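Local coordinates for putative uncharacterized protein (Archaeoglobus fulgidus, PDB 4KPP) that probably exchanges protons for calcium ions across the membrane, as an integral membrane H+/Ca2+ antiporter of the sodium/calcium exchanger family, at residues T101-G106 with W248-A253; P77-D82 with V283-L288. All coordinates share one frame; numbering follows the deposited sequence.

Contact 1 of 2, residues T101-G106 with W248-A253; sequences TANMTG and WIAPLA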
loop_
_atom_site.group_PDB
_atom_site.type_symbol
_atom_site.label_atom_id
_atom_site.label_comp_id
_atom_site.label_asym_id
_atom_site.label_seq_id
_atom_site.Cartn_x
_atom_site.Cartn_y
_atom_site.Cartn_z
ATOM N N THR A 101 -2.440 11.485 8.636
ATOM C CA THR A 101 -3.690 11.030 8.040
ATOM C C THR A 101 -3.747 11.344 6.547
ATOM O O THR A 101 -4.242 10.543 5.755
ATOM C CB THR A 101 -4.911 11.626 8.753
ATOM O OG1 THR A 101 -4.804 11.377 10.160
ATOM C CG2 THR A 101 -6.188 10.992 8.224
ATOM N N ALA A 102 -3.225 12.508 6.170
ATOM C CA ALA A 102 -3.168 12.906 4.766
ATOM C C ALA A 102 -2.323 11.939 3.940
ATOM O O ALA A 102 -2.683 11.598 2.816
ATOM C CB ALA A 102 -2.638 14.329 4.631
ATOM N N ASN A 103 -1.198 11.502 4.498
ATOM C CA ASN A 103 -0.317 10.561 3.809
ATOM C C ASN A 103 -0.967 9.189 3.657
ATOM O O ASN A 103 -0.826 8.527 2.627
ATOM C CB ASN A 103 1.021 10.441 4.544
ATOM C CG ASN A 103 2.000 9.529 3.829
ATOM O OD1 ASN A 103 2.099 8.342 4.137
ATOM N ND2 ASN A 103 2.730 10.085 2.867
ATOM N N MET A 104 -1.686 8.774 4.692
ATOM C CA MET A 104 -2.372 7.490 4.698
ATOM C C MET A 104 -3.503 7.457 3.671
ATOM O O MET A 104 -3.662 6.484 2.931
ATOM C CB MET A 104 -2.932 7.218 6.092
ATOM C CG MET A 104 -3.443 5.809 6.303
ATOM S SD MET A 104 -5.157 5.811 6.852
ATOM C CE MET A 104 -5.992 6.051 5.309
ATOM N N THR A 105 -4.300 8.520 3.643
ATOM C CA THR A 105 -5.417 8.610 2.711
ATOM C C THR A 105 -4.904 8.757 1.283
ATOM O O THR A 105 -5.482 8.210 0.340
ATOM C CB THR A 105 -6.353 9.784 3.057
ATOM O OG1 THR A 105 -5.588 10.990 3.170
ATOM C CG2 THR A 105 -7.078 9.521 4.376
ATOM N N GLY A 106 -3.808 9.493 1.132
ATOM C CA GLY A 106 -3.168 9.637 -0.161
ATOM C C GLY A 106 -2.717 8.296 -0.701
ATOM O O GLY A 106 -2.965 7.968 -1.864
ATOM N N TRP A 248 0.403 13.262 -2.007
ATOM C CA TRP A 248 0.510 12.747 -3.371
ATOM C C TRP A 248 1.920 12.356 -3.808
ATOM O O TRP A 248 2.106 11.324 -4.455
ATOM C CB TRP A 248 -0.114 13.724 -4.370
ATOM C CG TRP A 248 -1.523 14.100 -4.022
ATOM C CD1 TRP A 248 -2.003 15.356 -3.795
ATOM C CD2 TRP A 248 -2.634 13.209 -3.845
ATOM N NE1 TRP A 248 -3.340 15.305 -3.497
ATOM C CE2 TRP A 248 -3.753 13.999 -3.521
ATOM C CE3 TRP A 248 -2.793 11.822 -3.936
ATOM C CZ2 TRP A 248 -5.015 13.450 -3.286
ATOM C CZ3 TRP A 248 -4.047 11.279 -3.701
ATOM C CH2 TRP A 248 -5.140 12.091 -3.381
ATOM N N ILE A 249 2.909 13.173 -3.465
ATOM C CA ILE A 249 4.275 12.897 -3.897
ATOM C C ILE A 249 4.925 11.788 -3.077
ATOM O O ILE A 249 5.507 10.861 -3.635
ATOM C CB ILE A 249 5.157 14.159 -3.875
ATOM C CG1 ILE A 249 4.569 15.230 -4.794
ATOM C CG2 ILE A 249 6.574 13.826 -4.315
ATOM C CD1 ILE A 249 5.389 16.501 -4.848
ATOM N N ALA A 250 4.816 11.879 -1.754
ATOM C CA ALA A 250 5.405 10.872 -0.871
ATOM C C ALA A 250 4.891 9.440 -1.102
ATOM O O ALA A 250 5.692 8.511 -1.161
ATOM C CB ALA A 250 5.272 11.281 0.605
ATOM N N PRO A 251 3.564 9.250 -1.225
ATOM C CA PRO A 251 3.124 7.876 -1.494
ATOM C C PRO A 251 3.527 7.392 -2.885
ATOM O O PRO A 251 3.704 6.189 -3.084
ATOM C CB PRO A 251 1.598 7.969 -1.396
ATOM C CG PRO A 251 1.345 9.151 -0.553
ATOM C CD PRO A 251 2.419 10.127 -0.916
ATOM N N LEU A 252 3.668 8.318 -3.831
ATOM C CA LEU A 252 4.064 7.961 -5.188
ATOM C C LEU A 252 5.421 7.270 -5.159
ATOM O O LEU A 252 5.647 6.293 -5.867
ATOM C CB LEU A 252 4.120 9.201 -6.080
ATOM C CG LEU A 252 4.059 8.931 -7.586
ATOM C CD1 LEU A 252 2.677 8.430 -7.991
ATOM C CD2 LEU A 252 4.442 10.168 -8.384
ATOM N N ALA A 253 6.315 7.772 -4.315
ATOM C CA ALA A 253 7.636 7.181 -4.166
ATOM C C ALA A 253 7.584 5.868 -3.388
ATOM O O ALA A 253 8.479 5.030 -3.506
ATOM C CB ALA A 253 8.579 8.163 -3.489
#
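Trp248 meets Gly106 at the first turn of this crossing, where helix 96-127 and helix 242-267 pass with their short segment axes 8.7 Å apart at a signed angle of -54°. The CA atoms of these two residues lie 5.8 Å from each other, and a residue without a side chain lets the backbone itself form the surface. Trp248 leaves its backbone pointing away from the partner helix, yet its indole reaches back. Its CG stands beside the backbone N, anti to the carbonyl carbon (chi1 -53°). The indole carbon CZ3 of Trp248 comes within 3.9 Å of Gly106 O. The same indole meets Phe348, the two ring planes almost perpendicular.

Next in sequence to touch is Ala250, whose CB points toward helix 96-127 and comes within 3.6 Å of Asn103 ND2. Asn103 starts out pointing past the contact. Its CG stands anti to the backbone N (chi1 -177°), and the amide nitrogen at the end reaches the neighbouring helix.

Pro251 follows, at a kink where its nitrogen makes no bond to the preceding turn. Its ring slides past the Asn103 side chain in the opposite direction, with Pro251 CD 3.8 Å from Asn103 ND2. On the same proline, CG settles 3.9 Å from Asn103 O and 4.2 Å from Gly106 C, lying against the bare backbone of Gly106.

The chemistry is thus a worked case of packing with a polar tie at its margin. Methyl, methylene and indole carbons press on backbone and amide, while ND2 of buried Asn103 donates to Val246 O, just ahead of the second segment. That bond helps satisfy the amide and restrains its rotation beside the alanine and proline carbons.

Contact 2 of 2, residues P77-D82 with V283-L288; sequences PEYAVD and VNQWTL
The break between helix 271-285 and helix 288-299, near the centre of the chain, is where Asn284, Gln285 and Leu288 receive Tyr79 from helix 76-91, in a part of the protein predicted to be largely transmembrane. Trp286 is the first residue to leave helical geometry, and Thr287 takes the N-cap position of the next helix without a capping bond from its side chain.

Tyr79 carries most of the contact. Its phenol reaches across and donates from OH to Asn284 OD1 in a very short hydrogen bond of 2.5 Å, a length that is doubtful in detail. The acceptor sits in the plane of the ring, at its edge, on the CE1 side, 3.2 Å from Tyr79 CE1, while the amide plane is turned 37° from the ring. Asn284 presents this oxygen with CG placed between the backbone N and the carbonyl carbon (chi1 76°). On the other flank of the phenol, the Leu288 and Tyr79 side chains cross at about a right angle. Leu288 CB comes 3.5 Å from Tyr79 OH and Leu288 CD2 3.7 Å from Tyr79 CE2.

One residue earlier in helix 76-91, Glu78 lays its CG methylene 3.7 Å from Gln285 OE1, the carboxylate and amide planes only 29° apart. The other end of that amide is committed to its surroundings, because Gln285 NE2 donates to Ser281 OG and to Glu255 OE2.

At the break itself, Val283 O accepts from two donors on opposite faces of its carbonyl plane: Thr287 OG1 at 2.6 Å and Trp286 N at 3.2 Å.

Chemically, the phenol pairs a polar contact at OH with leucine carbons beside it, near CE2, which perhaps limits its movement. The Val283 carbonyl, which accepts two hydrogen bonds, helps satisfy backbone polarity where the helix stops.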
loop_
_atom_site.group_PDB
_atom_site.type_symbol
_atom_site.label_atom_id
_atom_site.label_comp_id
_atom_site.label_asym_id
_atom_site.label_seq_id
_atom_site.Cartn_x
_atom_site.Cartn_y
_atom_site.Cartn_z
ATOM N N PRO A 77 7.961 0.852 2.539
ATOM C CA PRO A 77 8.279 2.285 2.532
ATOM C C PRO A 77 7.095 3.171 2.921
ATOM O O PRO A 77 7.294 4.227 3.520
ATOM C CB PRO A 77 8.665 2.542 1.076
ATOM C CG PRO A 77 9.228 1.257 0.615
ATOM C CD PRO A 77 8.428 0.194 1.302
ATOM N N GLU A 78 5.880 2.747 2.594
ATOM C CA GLU A 78 4.709 3.529 2.963
ATOM C C GLU A 78 4.503 3.525 4.475
ATOM O O GLU A 78 4.168 4.552 5.068
ATOM C CB GLU A 78 3.455 3.026 2.245
ATOM C CG GLU A 78 2.152 3.598 2.799
ATOM C CD GLU A 78 2.109 5.125 2.792
ATOM O OE1 GLU A 78 1.374 5.703 3.623
ATOM O OE2 GLU A 78 2.794 5.749 1.956
ATOM N N TYR A 79 4.707 2.368 5.096
ATOM C CA TYR A 79 4.582 2.264 6.544
ATOM C C TYR A 79 5.656 3.080 7.248
ATOM O O TYR A 79 5.406 3.676 8.295
ATOM C CB TYR A 79 4.631 0.801 6.996
ATOM C CG TYR A 79 3.329 0.072 6.776
ATOM C CD1 TYR A 79 2.945 -0.333 5.505
ATOM C CD2 TYR A 79 2.478 -0.204 7.839
ATOM C CE1 TYR A 79 1.751 -0.991 5.297
ATOM C CE2 TYR A 79 1.283 -0.864 7.643
ATOM C CZ TYR A 79 0.925 -1.257 6.370
ATOM O OH TYR A 79 -0.265 -1.914 6.163
ATOM N N ALA A 80 6.849 3.113 6.663
ATOM C CA ALA A 80 7.970 3.820 7.269
ATOM C C ALA A 80 7.820 5.333 7.152
ATOM O O ALA A 80 8.087 6.062 8.106
ATOM C CB ALA A 80 9.279 3.363 6.655
ATOM N N VAL A 81 7.392 5.798 5.982
ATOM C CA VAL A 81 7.165 7.224 5.762
ATOM C C VAL A 81 5.969 7.728 6.567
ATOM O O VAL A 81 6.054 8.755 7.245
ATOM C CB VAL A 81 6.959 7.549 4.265
ATOM C CG1 VAL A 81 6.498 8.993 4.085
ATOM C CG2 VAL A 81 8.239 7.291 3.480
ATOM N N ASP A 82 4.856 7.004 6.502
ATOM C CA ASP A 82 3.670 7.395 7.254
ATOM C C ASP A 82 3.926 7.238 8.747
ATOM O O ASP A 82 3.428 8.019 9.559
ATOM C CB ASP A 82 2.464 6.556 6.840
ATOM C CG ASP A 82 1.148 7.241 7.151
ATOM O OD1 ASP A 82 1.168 8.341 7.748
ATOM O OD2 ASP A 82 0.090 6.675 6.803
ATOM N N VAL A 283 -5.840 -3.915 1.246
ATOM C CA VAL A 283 -6.328 -4.427 2.525
ATOM C C VAL A 283 -5.456 -3.978 3.699
ATOM O O VAL A 283 -5.969 -3.408 4.663
ATOM C CB VAL A 283 -6.460 -5.973 2.528
ATOM C CG1 VAL A 283 -6.928 -6.471 3.893
ATOM C CG2 VAL A 283 -7.418 -6.426 1.443
ATOM N N ASN A 284 -4.147 -4.219 3.627
ATOM C CA ASN A 284 -3.276 -3.842 4.745
ATOM C C ASN A 284 -3.173 -2.330 4.945
ATOM O O ASN A 284 -3.128 -1.847 6.079
ATOM C CB ASN A 284 -1.886 -4.503 4.673
ATOM C CG ASN A 284 -0.967 -3.860 3.649
ATOM O OD1 ASN A 284 -0.466 -2.755 3.852
ATOM N ND2 ASN A 284 -0.710 -4.571 2.557
ATOM N N GLN A 285 -3.158 -1.583 3.845
ATOM C CA GLN A 285 -3.063 -0.131 3.934
ATOM C C GLN A 285 -4.358 0.490 4.455
ATOM O O GLN A 285 -4.367 1.619 4.946
ATOM C CB GLN A 285 -2.650 0.478 2.590
ATOM C CG GLN A 285 -1.216 0.130 2.205
ATOM C CD GLN A 285 -0.778 0.755 0.898
ATOM O OE1 GLN A 285 -0.523 1.954 0.826
ATOM N NE2 GLN A 285 -0.681 -0.063 -0.146
ATOM N N TRP A 286 -5.445 -0.268 4.365
ATOM C CA TRP A 286 -6.749 0.212 4.802
ATOM C C TRP A 286 -7.135 -0.444 6.126
ATOM O O TRP A 286 -8.264 -0.305 6.594
ATOM C CB TRP A 286 -7.792 -0.059 3.712
ATOM C CG TRP A 286 -9.103 0.661 3.862
ATOM C CD1 TRP A 286 -10.349 0.115 3.737
ATOM C CD2 TRP A 286 -9.304 2.054 4.146
ATOM N NE1 TRP A 286 -11.309 1.075 3.929
ATOM C CE2 TRP A 286 -10.697 2.274 4.183
ATOM C CE3 TRP A 286 -8.446 3.135 4.376
ATOM C CZ2 TRP A 286 -11.248 3.527 4.440
ATOM C CZ3 TRP A 286 -8.998 4.378 4.633
ATOM C CH2 TRP A 286 -10.385 4.564 4.661
ATOM N N THR A 287 -6.182 -1.154 6.725
ATOM C CA THR A 287 -6.372 -1.781 8.033
ATOM C C THR A 287 -5.157 -1.572 8.939
ATOM O O THR A 287 -5.177 -0.721 9.828
ATOM C CB THR A 287 -6.669 -3.299 7.923
ATOM O OG1 THR A 287 -5.653 -3.943 7.142
ATOM C CG2 THR A 287 -8.035 -3.541 7.282
ATOM N N LEU A 288 -4.104 -2.353 8.699
ATOM C CA LEU A 288 -2.884 -2.293 9.502
ATOM C C LEU A 288 -2.257 -0.898 9.538
ATOM O O LEU A 288 -1.769 -0.456 10.580
ATOM C CB LEU A 288 -1.856 -3.314 8.998
ATOM C CG LEU A 288 -0.552 -3.400 9.798
ATOM C CD1 LEU A 288 -0.791 -3.987 11.188
ATOM C CD2 LEU A 288 0.502 -4.200 9.047
#

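In the fold
From the N terminus the chain first supplies residues 77-82 on helix 76-91, then residues 101-106 on the following helix, 96-127. It runs on through mostly helical structure until residues 248-253, on helix 242-267, close the shorter loop at contact 1. The end of helix 271-285 and the turn into helix 288-299 bring residues 283-288 back to helix 76-91 and close the wider loop at contact 2, so the two loops nest. Both join the first exchanger family region to the second. Their centres lie about 10 Å apart, bridged by Met104, which touches Asp82 and Trp286. These helices thus meet near the middle of the chain, away from the observed calcium site.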